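Local atomic coordinates of Ras-associated and pleckstrin homology domains-containing protein 1 (PDB entry 4GN1), a protein that mediates localized membrane signals, is implicated in the regulation of lamellipodial dynamics and brings the actin regulators EVL and VASP to the leading edge. Residues D37-G42 with L83-R88; C176-D181 with L203-P208; L119-F124 with Q243-Y248; R192-A197 with Q211-Y216. All coordinates share one frame; numbering follows the deposited sequence. Where two conformers were deposited one is given.

Overall arrangement
Contact 1 lies in the Ras-associating domain, contacts 2 and 4 in the pleckstrin homology domain, and contact 3 between helices 113-124 and 242-251. Contacts 2 and 3 are buried and mainly apolar: leucines with a phenylalanine edge in one, a tyrosine laid against a leucine and a phenylalanine of the facing helix in the other. Contact 1 is partly buried and sets a serine hydroxyl and a cysteine sulfur against one ring. Contact 4 is also only partly buried, with K213 exposed, and joins two lysines and a tyrosine. Contacts 2 and 4 touch where K206 meets Q211, their centres about 15 Å apart, and their segments alternate along the chain; both are nested inside the loop that contact 3 closes.

Contact 1: residues D37-G42 with L83-R88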
loop_
_atom_site.group_PDB
_atom_site.type_symbol
_atom_site.label_atom_id
_atom_site.label_comp_id
_atom_site.label_asym_id
_atom_site.label_seq_id
_atom_site.Cartn_x
_atom_site.Cartn_y
_atom_site.Cartn_z
ATOM N N ASP A 37 -16.187 -16.516 6.703
ATOM C CA ASP A 37 -17.153 -17.460 7.309
ATOM C C ASP A 37 -18.587 -16.941 7.314
ATOM O O ASP A 37 -19.512 -17.673 6.978
ATOM C CB ASP A 37 -16.820 -17.799 8.772
ATOM C CG ASP A 37 -15.451 -18.382 8.947
ATOM O OD1 ASP A 37 -14.956 -19.073 8.038
ATOM O OD2 ASP A 37 -14.857 -18.141 10.024
ATOM N N LYS A 38 -18.784 -15.700 7.723
ATOM C CA LYS A 38 -20.143 -15.231 7.892
ATOM C C LYS A 38 -20.854 -14.916 6.572
ATOM O O LYS A 38 -22.096 -14.906 6.519
ATOM C CB LYS A 38 -20.197 -14.059 8.855
ATOM C CG LYS A 38 -19.979 -14.487 10.293
ATOM C CD LYS A 38 -21.158 -15.310 10.794
ATOM C CE LYS A 38 -20.955 -15.845 12.213
ATOM N NZ LYS A 38 -21.002 -14.756 13.232
ATOM N N SER A 39 -20.077 -14.710 5.512
ATOM C CA SER A 39 -20.648 -14.292 4.242
ATOM C C SER A 39 -20.813 -15.410 3.221
ATOM O O SER A 39 -21.607 -15.276 2.275
ATOM C CB SER A 39 -19.868 -13.116 3.646
ATOM O OG SER A 39 -18.522 -13.453 3.400
ATOM N N HIS A 40 -20.081 -16.504 3.445
ATOM C CA HIS A 40 -20.072 -17.707 2.606
ATOM C C HIS A 40 -19.521 -17.439 1.220
ATOM O O HIS A 40 -19.928 -18.071 0.234
ATOM C CB HIS A 40 -21.434 -18.373 2.540
ATOM C CG HIS A 40 -22.166 -18.416 3.852
ATOM N ND1 HIS A 40 -21.705 -19.090 4.925
ATOM C CD2 HIS A 40 -23.392 -17.862 4.234
ATOM C CE1 HIS A 40 -22.576 -18.947 5.949
ATOM N NE2 HIS A 40 -23.618 -18.220 5.514
ATOM N N CYS A 41 -18.574 -16.510 1.150
ATOM C CA CYS A 41 -17.992 -16.071 -0.096
ATOM C C CYS A 41 -16.968 -17.059 -0.639
ATOM O O CYS A 41 -16.624 -17.017 -1.812
ATOM C CB CYS A 41 -17.342 -14.694 0.096
ATOM S SG CYS A 41 -15.891 -14.647 1.179
ATOM N N GLY A 42 -16.490 -17.948 0.227
ATOM C CA GLY A 42 -15.469 -18.923 -0.128
ATOM C C GLY A 42 -14.087 -18.369 0.131
ATOM O O GLY A 42 -13.841 -17.182 -0.094
ATOM N N LEU A 83 -14.772 1.000 5.896
ATOM C CA LEU A 83 -14.098 -0.261 5.777
ATOM C C LEU A 83 -14.779 -0.976 4.636
ATOM O O LEU A 83 -16.009 -0.904 4.493
ATOM C CB LEU A 83 -14.235 -1.052 7.064
ATOM C CG LEU A 83 -13.047 -1.163 8.032
ATOM C CD1 LEU A 83 -12.062 -0.005 7.960
ATOM C CD2 LEU A 83 -13.499 -1.400 9.461
ATOM N N ILE A 84 -13.982 -1.644 3.806
ATOM C CA ILE A 84 -14.514 -2.349 2.668
ATOM C C ILE A 84 -13.911 -3.747 2.550
ATOM O O ILE A 84 -12.685 -3.919 2.505
ATOM C CB ILE A 84 -14.297 -1.577 1.344
ATOM C CG1 ILE A 84 -14.644 -0.098 1.511
ATOM C CG2 ILE A 84 -15.135 -2.196 0.232
ATOM C CD1 ILE A 84 -14.601 0.724 0.232
ATOM N N PHE A 85 -14.800 -4.732 2.454
ATOM C CA PHE A 85 -14.429 -6.117 2.290
ATOM C C PHE A 85 -14.643 -6.500 0.841
ATOM O O PHE A 85 -15.771 -6.578 0.394
ATOM C CB PHE A 85 -15.285 -6.968 3.214
ATOM C CG PHE A 85 -15.119 -8.436 3.018
ATOM C CD1 PHE A 85 -13.933 -9.068 3.373
ATOM C CD2 PHE A 85 -16.143 -9.184 2.503
ATOM C CE1 PHE A 85 -13.784 -10.434 3.208
ATOM C CE2 PHE A 85 -16.005 -10.550 2.336
ATOM C CZ PHE A 85 -14.830 -11.177 2.688
ATOM N N MET A 86 -13.551 -6.697 0.111
ATOM C CA MET A 86 -13.570 -7.036 -1.328
ATOM C C MET A 86 -12.298 -7.783 -1.723
ATOM O O MET A 86 -11.287 -7.694 -1.050
ATOM C CB MET A 86 -13.677 -5.775 -2.199
ATOM C CG MET A 86 -12.606 -4.725 -1.916
ATOM S SD MET A 86 -12.878 -3.142 -2.764
ATOM C CE MET A 86 -13.316 -3.748 -4.404
ATOM N N GLU A 87 -12.359 -8.516 -2.820
ATOM C CA GLU A 87 -11.189 -9.145 -3.380
ATOM C C GLU A 87 -10.308 -8.082 -3.985
ATOM O O GLU A 87 -10.766 -7.267 -4.790
ATOM C CB GLU A 87 -11.612 -10.080 -4.495
ATOM C CG GLU A 87 -11.902 -11.489 -4.055
ATOM C CD GLU A 87 -12.761 -12.178 -5.075
ATOM O OE1 GLU A 87 -12.335 -13.227 -5.581
ATOM O OE2 GLU A 87 -13.858 -11.636 -5.388
ATOM N N ARG A 88 -9.045 -8.067 -3.595
ATOM C CA ARG A 88 -8.087 -7.179 -4.256
ATOM C C ARG A 88 -6.904 -8.001 -4.760
ATOM O O ARG A 88 -6.185 -8.616 -3.974
ATOM C CB ARG A 88 -7.646 -6.057 -3.309
ATOM C CG ARG A 88 -8.782 -5.121 -2.866
ATOM C CD ARG A 88 -9.327 -4.259 -3.997
ATOM N NE ARG A 88 -8.301 -3.334 -4.471
ATOM C CZ ARG A 88 -8.247 -2.037 -4.192
ATOM N NH1 ARG A 88 -9.199 -1.464 -3.472
ATOM N NH2 ARG A 88 -7.254 -1.307 -4.682
#
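The hydroxyl of S39 is hydrogen-bonded within its own helix to L35 O, and weakly to M36 O, while facing the aromatic ring of F85, where S39 OG stands 4.0 Å from F85 CE2. It approaches that ring obliquely. C41 comes in at the edge: its SG is 3.9 Å from F85 CZ and 5.2 Å from the ring centroid, 84° off the ring normal, a cysteine sulfur-aromatic contact lying close to the ring plane. F85 reaches across because its CG stands anti to the backbone N (chi1 173°), which carries the ring from strand 83-87 to the end of helix 28-39. This helix lying over a sheet is the ubiquitin-like, beta-grasp arrangement of Ras-associating domains. H40, the first residue past the helix, takes a positive phi of 65°, and the turned chain then brings C41 back to face the strand. L32, L35 and M36 of the helix also pack on F85, and W47 of the neighbouring strand stacks with its ring.

Contact 2: residues C176-D181 with L203-P208; sequences CFLQLD and LVLKHP
L205 is overlapped by L178, whose CD2 methyl lies against the root of the other side chain, 3.4 Å from L205 CB and 3.6 Å from L205 CD1. The two leucines run past each other in opposite directions, a tight fit in which one branch of L178 covers both the stem and one methyl of its partner. In L178, CG stands anti to the backbone N (chi1 -155°), and chi2 near 60° then sets the methyls. The other methyl of L205 turns to L180: L205 CD2 meets L180 CD2 at 4.2 Å. F177 offers the edge of its ring, with CE2 4.2 Å from L205 CD1, so three side chains converge on one leucine. The contact spans the interior of a pleckstrin homology barrel, joining strand 175-178 to strand 202-206 across the core; F177 and L178 both face I160, forming a classic beta bulge. I235 of helix 225-240, the helix that caps the barrel at the C-terminal end of pleckstrin homology domains, packs on both L180 and L205, and the F177 ring makes edge-to-face contacts with F153 and Y162. Past L205, K206 NZ donates to H207 O at 2.7 Å and also bonds Y186 OH and a malonate ion, probably from the crystallisation liquor.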
loop_
_atom_site.group_PDB
_atom_site.type_symbol
_atom_site.label_atom_id
_atom_site.label_comp_id
_atom_site.label_asym_id
_atom_site.label_seq_id
_atom_site.Cartn_x
_atom_site.Cartn_y
_atom_site.Cartn_z
ATOM N N CYS A 176 16.803 13.229 1.536
ATOM C CA CYS A 176 15.658 12.498 2.075
ATOM C C CYS A 176 14.373 13.154 1.583
ATOM O O CYS A 176 14.201 14.375 1.703
ATOM C CB CYS A 176 15.674 12.434 3.607
ATOM S SG CYS A 176 14.265 11.522 4.311
ATOM N N PHE A 177 13.506 12.337 0.988
ATOM C CA PHE A 177 12.168 12.744 0.607
ATOM C C PHE A 177 11.207 12.284 1.689
ATOM O O PHE A 177 10.384 13.069 2.138
ATOM C CB PHE A 177 11.765 12.196 -0.779
ATOM C CG PHE A 177 10.309 12.406 -1.119
ATOM C CD1 PHE A 177 9.853 13.641 -1.559
ATOM C CD2 PHE A 177 9.392 11.358 -0.996
ATOM C CE1 PHE A 177 8.518 13.829 -1.870
ATOM C CE2 PHE A 177 8.048 11.536 -1.294
ATOM C CZ PHE A 177 7.605 12.778 -1.724
ATOM N N LEU A 178 11.308 11.021 2.107
ATOM C CA LEU A 178 10.446 10.513 3.164
ATOM C C LEU A 178 10.936 9.183 3.740
ATOM O O LEU A 178 11.067 8.193 2.994
ATOM C CB LEU A 178 9.036 10.331 2.618
ATOM C CG LEU A 178 7.804 10.355 3.518
ATOM C CD1 LEU A 178 7.649 11.687 4.261
ATOM C CD2 LEU A 178 6.598 10.120 2.637
ATOM N N GLN A 179 11.207 9.172 5.058
ATOM C CA GLN A 179 11.427 7.938 5.831
ATOM C C GLN A 179 10.105 7.174 6.003
ATOM O O GLN A 179 9.068 7.783 6.265
ATOM C CB GLN A 179 12.094 8.245 7.187
ATOM C CG GLN A 179 13.501 8.816 7.026
ATOM C CD GLN A 179 14.441 8.588 8.208
ATOM O OE1 GLN A 179 14.155 7.816 9.151
ATOM N NE2 GLN A 179 15.593 9.269 8.162
ATOM N N LEU A 180 10.142 5.848 5.848
ATOM C CA LEU A 180 8.919 5.031 5.752
ATOM C C LEU A 180 8.366 4.468 7.086
ATOM O O LEU A 180 7.221 3.986 7.169
ATOM C CB LEU A 180 9.128 3.903 4.724
ATOM C CG LEU A 180 9.250 4.339 3.251
ATOM C CD1 LEU A 180 9.548 3.139 2.346
ATOM C CD2 LEU A 180 8.014 5.114 2.761
ATOM N N ASP A 181 9.176 4.535 8.131
ATOM C CA ASP A 181 8.781 3.968 9.425
ATOM C C ASP A 181 7.379 4.320 9.900
ATOM O O ASP A 181 6.714 3.481 10.474
ATOM C CB ASP A 181 9.768 4.422 10.497
ATOM C CG ASP A 181 11.152 4.114 10.122
ATOM O OD1 ASP A 181 11.583 3.018 10.485
ATOM O OD2 ASP A 181 11.773 4.922 9.393
ATOM N N LEU A 203 -0.111 7.423 -5.952
ATOM C CA LEU A 203 0.095 6.919 -4.584
ATOM C C LEU A 203 0.297 8.068 -3.565
ATOM O O LEU A 203 0.767 9.151 -3.925
ATOM C CB LEU A 203 1.260 5.941 -4.540
ATOM C CG LEU A 203 2.659 6.481 -4.858
ATOM C CD1 LEU A 203 3.694 5.601 -4.161
ATOM C CD2 LEU A 203 2.930 6.521 -6.347
ATOM N N VAL A 204 -0.065 7.822 -2.306
ATOM C CA VAL A 204 -0.057 8.843 -1.274
ATOM C C VAL A 204 0.626 8.234 -0.073
ATOM O O VAL A 204 0.355 7.084 0.289
ATOM C CB VAL A 204 -1.486 9.304 -0.859
ATOM C CG1 VAL A 204 -1.438 10.395 0.208
ATOM C CG2 VAL A 204 -2.290 9.818 -2.041
ATOM N N LEU A 205 1.538 9.006 0.519
ATOM C CA LEU A 205 2.231 8.623 1.755
ATOM C C LEU A 205 1.876 9.621 2.853
ATOM O O LEU A 205 1.978 10.833 2.662
ATOM C CB LEU A 205 3.733 8.568 1.528
ATOM C CG LEU A 205 4.193 7.743 0.335
ATOM C CD1 LEU A 205 5.403 8.405 -0.268
ATOM C CD2 LEU A 205 4.555 6.339 0.758
ATOM N N LYS A 206 1.376 9.102 3.968
ATOM C CA LYS A 206 1.091 9.917 5.156
ATOM C C LYS A 206 1.143 9.085 6.422
ATOM O O LYS A 206 0.937 7.873 6.391
ATOM C CB LYS A 206 -0.276 10.618 5.077
ATOM C CG LYS A 206 -1.476 9.678 5.091
ATOM C CD LYS A 206 -2.722 10.384 5.617
ATOM C CE LYS A 206 -3.757 9.365 6.087
ATOM N NZ LYS A 206 -3.290 8.713 7.338
ATOM N N HIS A 207 1.433 9.770 7.523
ATOM C CA HIS A 207 1.300 9.235 8.862
ATOM C C HIS A 207 -0.105 8.713 9.084
ATOM O O HIS A 207 -1.078 9.355 8.681
ATOM C CB HIS A 207 1.638 10.322 9.883
ATOM C CG HIS A 207 1.808 9.806 11.289
ATOM N ND1 HIS A 207 0.773 9.352 12.029
ATOM C CD2 HIS A 207 2.943 9.678 12.080
ATOM C CE1 HIS A 207 1.224 8.941 13.225
ATOM N NE2 HIS A 207 2.552 9.150 13.256
ATOM N N PRO A 208 -0.228 7.540 9.730
ATOM C CA PRO A 208 -1.540 6.986 10.051
ATOM C C PRO A 208 -2.465 7.981 10.767
ATOM O O PRO A 208 -3.667 7.940 10.548
ATOM C CB PRO A 208 -1.211 5.796 10.985
ATOM C CG PRO A 208 0.170 5.394 10.624
ATOM C CD PRO A 208 0.876 6.660 10.181
#

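Contact 3: residues L119-F124 with Q243-Y248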
loop_
_atom_site.group_PDB
_atom_site.type_symbol
_atom_site.label_atom_id
_atom_site.label_comp_id
_atom_site.label_asym_id
_atom_site.label_seq_id
_atom_site.Cartn_x
_atom_site.Cartn_y
_atom_site.Cartn_z
ATOM N N LEU A 119 13.188 -17.233 -5.445
ATOM C CA LEU A 119 13.370 -15.797 -5.536
ATOM C C LEU A 119 12.842 -15.030 -4.303
ATOM O O LEU A 119 13.428 -14.020 -3.900
ATOM C CB LEU A 119 12.718 -15.295 -6.822
ATOM C CG LEU A 119 12.779 -13.810 -7.183
ATOM C CD1 LEU A 119 14.233 -13.404 -7.444
ATOM C CD2 LEU A 119 11.898 -13.532 -8.393
ATOM N N LEU A 120 11.742 -15.503 -3.706
ATOM C CA LEU A 120 11.174 -14.832 -2.525
ATOM C C LEU A 120 12.000 -15.179 -1.301
ATOM O O LEU A 120 12.214 -14.335 -0.429
ATOM C CB LEU A 120 9.696 -15.198 -2.293
ATOM C CG LEU A 120 8.724 -14.968 -3.454
ATOM C CD1 LEU A 120 7.470 -15.799 -3.287
ATOM C CD2 LEU A 120 8.407 -13.490 -3.617
ATOM N N GLU A 121 12.466 -16.420 -1.237
ATOM C CA GLU A 121 13.384 -16.816 -0.177
ATOM C C GLU A 121 14.619 -15.921 -0.171
ATOM O O GLU A 121 14.947 -15.345 0.864
ATOM C CB GLU A 121 13.753 -18.284 -0.297
ATOM C CG GLU A 121 12.702 -19.165 0.336
ATOM C CD GLU A 121 12.731 -20.577 -0.180
ATOM O OE1 GLU A 121 13.724 -20.947 -0.836
ATOM O OE2 GLU A 121 11.757 -21.318 0.069
ATOM N N GLU A 122 15.267 -15.779 -1.326
ATOM C CA GLU A 122 16.437 -14.913 -1.466
ATOM C C GLU A 122 16.192 -13.468 -1.007
ATOM O O GLU A 122 17.064 -12.862 -0.389
ATOM C CB GLU A 122 16.961 -14.918 -2.917
ATOM C CG GLU A 122 17.613 -16.226 -3.375
ATOM C CD GLU A 122 18.176 -16.176 -4.802
ATOM O OE1 GLU A 122 17.765 -15.298 -5.596
ATOM O OE2 GLU A 122 19.035 -17.032 -5.142
ATOM N N CYS A 123 15.018 -12.914 -1.297
ATOM C CA CYS A 123 14.711 -11.506 -1.006
ATOM C C CYS A 123 14.284 -11.293 0.439
ATOM O O CYS A 123 14.681 -10.325 1.087
ATOM C CB CYS A 123 13.624 -10.989 -1.962
ATOM S SG CYS A 123 12.559 -9.625 -1.383
ATOM N N PHE A 124 13.464 -12.210 0.945
ATOM C CA PHE A 124 12.819 -12.017 2.244
ATOM C C PHE A 124 13.402 -12.798 3.424
ATOM O O PHE A 124 13.261 -12.363 4.578
ATOM C CB PHE A 124 11.328 -12.341 2.144
ATOM C CG PHE A 124 10.525 -11.334 1.369
ATOM C CD1 PHE A 124 10.184 -10.096 1.941
ATOM C CD2 PHE A 124 10.064 -11.637 0.087
ATOM C CE1 PHE A 124 9.419 -9.173 1.235
ATOM C CE2 PHE A 124 9.303 -10.729 -0.625
ATOM C CZ PHE A 124 8.982 -9.492 -0.058
ATOM N N GLN A 243 7.809 -9.709 7.118
ATOM C CA GLN A 243 6.442 -9.808 7.600
ATOM C C GLN A 243 5.407 -9.915 6.459
ATOM O O GLN A 243 4.417 -10.647 6.600
ATOM C CB GLN A 243 6.150 -8.621 8.523
ATOM C CG GLN A 243 4.736 -8.571 9.091
ATOM C CD GLN A 243 4.439 -9.708 10.049
ATOM O OE1 GLN A 243 3.817 -10.686 9.672
ATOM N NE2 GLN A 243 4.886 -9.583 11.277
ATOM N N LEU A 244 5.627 -9.207 5.336
ATOM C CA LEU A 244 4.772 -9.384 4.143
ATOM C C LEU A 244 4.747 -10.834 3.719
ATOM O O LEU A 244 3.660 -11.403 3.535
ATOM C CB LEU A 244 5.202 -8.535 2.946
ATOM C CG LEU A 244 4.906 -7.036 2.924
ATOM C CD1 LEU A 244 5.322 -6.431 1.581
ATOM C CD2 LEU A 244 3.439 -6.735 3.245
ATOM N N TYR A 245 5.939 -11.429 3.609
ATOM C CA TYR A 245 6.095 -12.840 3.242
ATOM C C TYR A 245 5.390 -13.780 4.183
ATOM O O TYR A 245 4.727 -14.715 3.746
ATOM C CB TYR A 245 7.573 -13.240 3.142
ATOM C CG TYR A 245 7.834 -14.631 2.546
ATOM C CD1 TYR A 245 7.209 -15.048 1.359
ATOM C CD2 TYR A 245 8.739 -15.515 3.151
ATOM C CE1 TYR A 245 7.460 -16.305 0.808
ATOM C CE2 TYR A 245 9.007 -16.766 2.599
ATOM C CZ TYR A 245 8.367 -17.157 1.430
ATOM O OH TYR A 245 8.622 -18.408 0.892
ATOM N N MET A 246 5.533 -13.534 5.477
ATOM C CA MET A 246 4.804 -14.308 6.465
ATOM C C MET A 246 3.289 -14.165 6.307
ATOM O O MET A 246 2.549 -15.142 6.526
ATOM C CB MET A 246 5.239 -13.914 7.867
ATOM C CG MET A 246 6.740 -14.085 8.096
ATOM S SD MET A 246 7.203 -13.600 9.768
ATOM C CE MET A 246 6.177 -14.711 10.752
ATOM N N ASN A 247 2.821 -12.978 5.919
ATOM C CA ASN A 247 1.386 -12.799 5.692
ATOM C C ASN A 247 0.913 -13.676 4.561
ATOM O O ASN A 247 -0.115 -14.354 4.672
ATOM C CB ASN A 247 1.028 -11.346 5.406
ATOM C CG ASN A 247 1.222 -10.457 6.612
ATOM O OD1 ASN A 247 1.474 -10.931 7.720
ATOM N ND2 ASN A 247 1.104 -9.162 6.405
ATOM N N TYR A 248 1.688 -13.667 3.478
ATOM C CA TYR A 248 1.367 -14.437 2.278
ATOM C C TYR A 248 1.342 -15.943 2.587
ATOM O O TYR A 248 0.352 -16.616 2.310
ATOM C CB TYR A 248 2.338 -14.070 1.146
ATOM C CG TYR A 248 2.215 -14.924 -0.100
ATOM C CD1 TYR A 248 1.113 -14.819 -0.937
ATOM C CD2 TYR A 248 3.217 -15.842 -0.439
ATOM C CE1 TYR A 248 0.995 -15.605 -2.068
ATOM C CE2 TYR A 248 3.112 -16.639 -1.575
ATOM C CZ TYR A 248 1.995 -16.515 -2.374
ATOM O OH TYR A 248 1.878 -17.292 -3.484
#
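Apolar packing carries most of this contact, and Y245 lies at its centre. Its CB sits over one face of the F124 ring, 3.9 Å from F124 CG. Farther out along the tyrosine, CE1 is 4.0 Å from L120 CB and 4.1 Å from L120 CD1, approached obliquely. Y245 spans both residues because its CG is anti to the backbone N (chi1 -171°), so the ring leans from its own helix onto the other. The two aromatic planes are nearly parallel, 10° apart, but slid so far that they barely overlap, with centroids 5.9 Å from each other. At the polar end, the methylene CG of E121 lies 4.2 Å from Y245 OH. F95 meets the rings of both F124 and Y248 and touches L120, widening the aromatic cluster. The short helical segments, axes 10.7 Å apart at 144°, set helix 113-124 against helix 242-251, the last helix of the chain, as a roughly antiparallel helix pair with an aromatic cluster at its interface.

Contact 4: residues R192-A197 with Q211-Y216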
loop_
_atom_site.group_PDB
_atom_site.type_symbol
_atom_site.label_atom_id
_atom_site.label_comp_id
_atom_site.label_asym_id
_atom_site.label_seq_id
_atom_site.Cartn_x
_atom_site.Cartn_y
_atom_site.Cartn_z
ATOM N N ARG A 192 -6.835 12.734 -10.913
ATOM C CA ARG A 192 -7.002 13.443 -12.176
ATOM C C ARG A 192 -7.825 14.702 -11.992
ATOM O O ARG A 192 -7.397 15.795 -12.340
ATOM C CB ARG A 192 -7.727 12.536 -13.164
ATOM C CG ARG A 192 -6.840 11.951 -14.244
ATOM C CD ARG A 192 -6.311 13.061 -15.122
ATOM N NE ARG A 192 -6.392 12.682 -16.526
ATOM C CZ ARG A 192 -5.955 13.420 -17.541
ATOM N NH1 ARG A 192 -5.385 14.607 -17.339
ATOM N NH2 ARG A 192 -6.099 12.960 -18.768
ATOM N N ASN A 193 -9.013 14.518 -11.427
ATOM C CA ASN A 193 -9.946 15.594 -11.153
ATOM C C ASN A 193 -9.680 16.384 -9.852
ATOM O O ASN A 193 -9.552 17.609 -9.887
ATOM C CB ASN A 193 -11.361 15.034 -11.151
ATOM C CG ASN A 193 -11.795 14.534 -12.510
ATOM O OD1 ASN A 193 -11.622 15.206 -13.522
ATOM N ND2 ASN A 193 -12.387 13.352 -12.535
ATOM N N LYS A 194 -9.598 15.684 -8.723
ATOM C CA LYS A 194 -9.478 16.318 -7.406
ATOM C C LYS A 194 -8.186 17.125 -7.196
ATOM O O LYS A 194 -8.220 18.163 -6.534
ATOM C CB LYS A 194 -9.703 15.297 -6.260
ATOM C CG LYS A 194 -9.434 15.841 -4.855
ATOM C CD LYS A 194 -10.129 15.059 -3.755
ATOM C CE LYS A 194 -10.334 15.928 -2.515
ATOM N NZ LYS A 194 -10.978 17.249 -2.810
ATOM N N TYR A 195 -7.068 16.673 -7.759
ATOM C CA TYR A 195 -5.795 17.384 -7.607
ATOM C C TYR A 195 -5.139 17.780 -8.922
ATOM O O TYR A 195 -3.987 18.225 -8.952
ATOM C CB TYR A 195 -4.819 16.579 -6.732
ATOM C CG TYR A 195 -5.225 16.524 -5.271
ATOM C CD1 TYR A 195 -5.230 17.683 -4.485
ATOM C CD2 TYR A 195 -5.624 15.321 -4.677
ATOM C CE1 TYR A 195 -5.612 17.643 -3.149
ATOM C CE2 TYR A 195 -6.012 15.266 -3.334
ATOM C CZ TYR A 195 -5.999 16.429 -2.574
ATOM O OH TYR A 195 -6.379 16.405 -1.250
ATOM N N LYS A 196 -5.875 17.618 -10.014
ATOM C CA LYS A 196 -5.388 17.923 -11.379
ATOM C C LYS A 196 -4.094 17.169 -11.714
ATOM O O LYS A 196 -3.202 17.686 -12.380
ATOM C CB LYS A 196 -5.284 19.444 -11.621
ATOM C CG LYS A 196 -6.586 20.207 -11.379
ATOM C CD LYS A 196 -7.803 19.400 -11.831
ATOM C CE LYS A 196 -9.076 20.227 -11.967
ATOM N NZ LYS A 196 -10.274 19.337 -12.011
ATOM N N ALA A 197 -4.030 15.935 -11.217
ATOM C CA ALA A 197 -2.956 14.990 -11.496
ATOM C C ALA A 197 -2.803 14.754 -12.996
ATOM O O ALA A 197 -3.804 14.712 -13.730
ATOM C CB ALA A 197 -3.235 13.680 -10.786
ATOM N N GLN A 211 -5.619 12.834 9.239
ATOM C CA GLN A 211 -6.937 12.437 8.762
ATOM C C GLN A 211 -7.608 13.517 7.920
ATOM O O GLN A 211 -8.693 13.297 7.402
ATOM C CB GLN A 211 -7.837 12.047 9.945
ATOM C CG GLN A 211 -7.425 10.758 10.644
ATOM C CD GLN A 211 -7.642 9.534 9.767
ATOM O OE1 GLN A 211 -8.726 9.351 9.193
ATOM N NE2 GLN A 211 -6.599 8.705 9.631
ATOM N N LYS A 212 -6.967 14.673 7.793
ATOM C CA LYS A 212 -7.476 15.770 6.964
ATOM C C LYS A 212 -6.317 16.463 6.250
ATOM O O LYS A 212 -5.185 15.969 6.293
ATOM C CB LYS A 212 -8.307 16.773 7.791
ATOM C CG LYS A 212 -7.597 17.316 9.012
ATOM C CD LYS A 212 -8.344 18.469 9.663
ATOM C CE LYS A 212 -7.484 19.091 10.768
ATOM N NZ LYS A 212 -7.744 20.548 10.973
ATOM N N LYS A 213 -6.602 17.595 5.598
ATOM C CA LYS A 213 -5.638 18.238 4.702
ATOM C C LYS A 213 -4.384 18.602 5.473
ATOM O O LYS A 213 -4.449 19.208 6.547
ATOM C CB LYS A 213 -6.217 19.488 4.017
ATOM C CG LYS A 213 -7.416 19.248 3.099
ATOM C CD LYS A 213 -7.029 18.882 1.662
ATOM C CE LYS A 213 -8.256 18.744 0.763
ATOM N NZ LYS A 213 -9.039 17.496 1.022
ATOM N N SER A 214 -3.243 18.215 4.930
ATOM C CA SER A 214 -1.985 18.510 5.575
ATOM C C SER A 214 -0.903 18.568 4.515
ATOM O O SER A 214 -0.911 17.778 3.550
ATOM C CB SER A 214 -1.654 17.467 6.675
ATOM O OG SER A 214 -0.512 17.839 7.436
ATOM N N GLN A 215 0.001 19.522 4.709
ATOM C CA GLN A 215 1.189 19.708 3.876
ATOM C C GLN A 215 2.202 18.541 3.989
ATOM O O GLN A 215 3.079 18.405 3.129
ATOM C CB GLN A 215 1.866 21.061 4.221
ATOM C CG GLN A 215 2.335 21.158 5.681
ATOM C CD GLN A 215 2.891 22.516 6.114
ATOM O OE1 GLN A 215 3.086 22.745 7.300
ATOM N NE2 GLN A 215 3.147 23.406 5.167
ATOM N N TYR A 216 2.070 17.726 5.044
ATOM C CA TYR A 216 2.955 16.577 5.326
ATOM C C TYR A 216 2.487 15.294 4.634
ATOM O O TYR A 216 3.103 14.232 4.753
ATOM C CB TYR A 216 3.079 16.340 6.836
ATOM C CG TYR A 216 3.417 17.571 7.631
ATOM C CD1 TYR A 216 2.591 18.004 8.658
ATOM C CD2 TYR A 216 4.562 18.315 7.348
ATOM C CE1 TYR A 216 2.886 19.134 9.399
ATOM C CE2 TYR A 216 4.865 19.449 8.081
ATOM C CZ TYR A 216 4.018 19.853 9.107
ATOM O OH TYR A 216 4.310 20.992 9.831
#
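Bends at chi2 (-87°) and chi4 (-74°) fold the side chain of K213 so that its outer part meets Y195, whose ring is turned its way with CG anti to the carbonyl carbon (chi1 -70°). The two come from opposite directions: Y195 OH lies 3.6 Å from K213 CE and 3.7 Å from K213 NZ, so the phenol oxygen meets the outer end of the lysine, methylene and ammonium alike. K194 runs beside the tyrosine, its CG over one face of the Y195 ring near the rim, and meets K213 tip to tip, K194 CE 4.1 Å from K213 NZ. The ammonium nitrogens, K194 NZ and K213 NZ, are 4.3 Å apart; these like charges would be expected to repel, probably eased by solvent around the exposed K213. In the pleckstrin homology domain the contact links short helix 191-194, inserted between strands 184-188 and 202-206, to the loop leading into strand 218-221. The Y195 ring also meets Y191 edge-to-face and the ring of Y219, and W148 NE1 donates to Y195 O. Within 192-197, K196 NZ donates to N193 O at 2.8 Å, on a lone pair in the carbonyl plane.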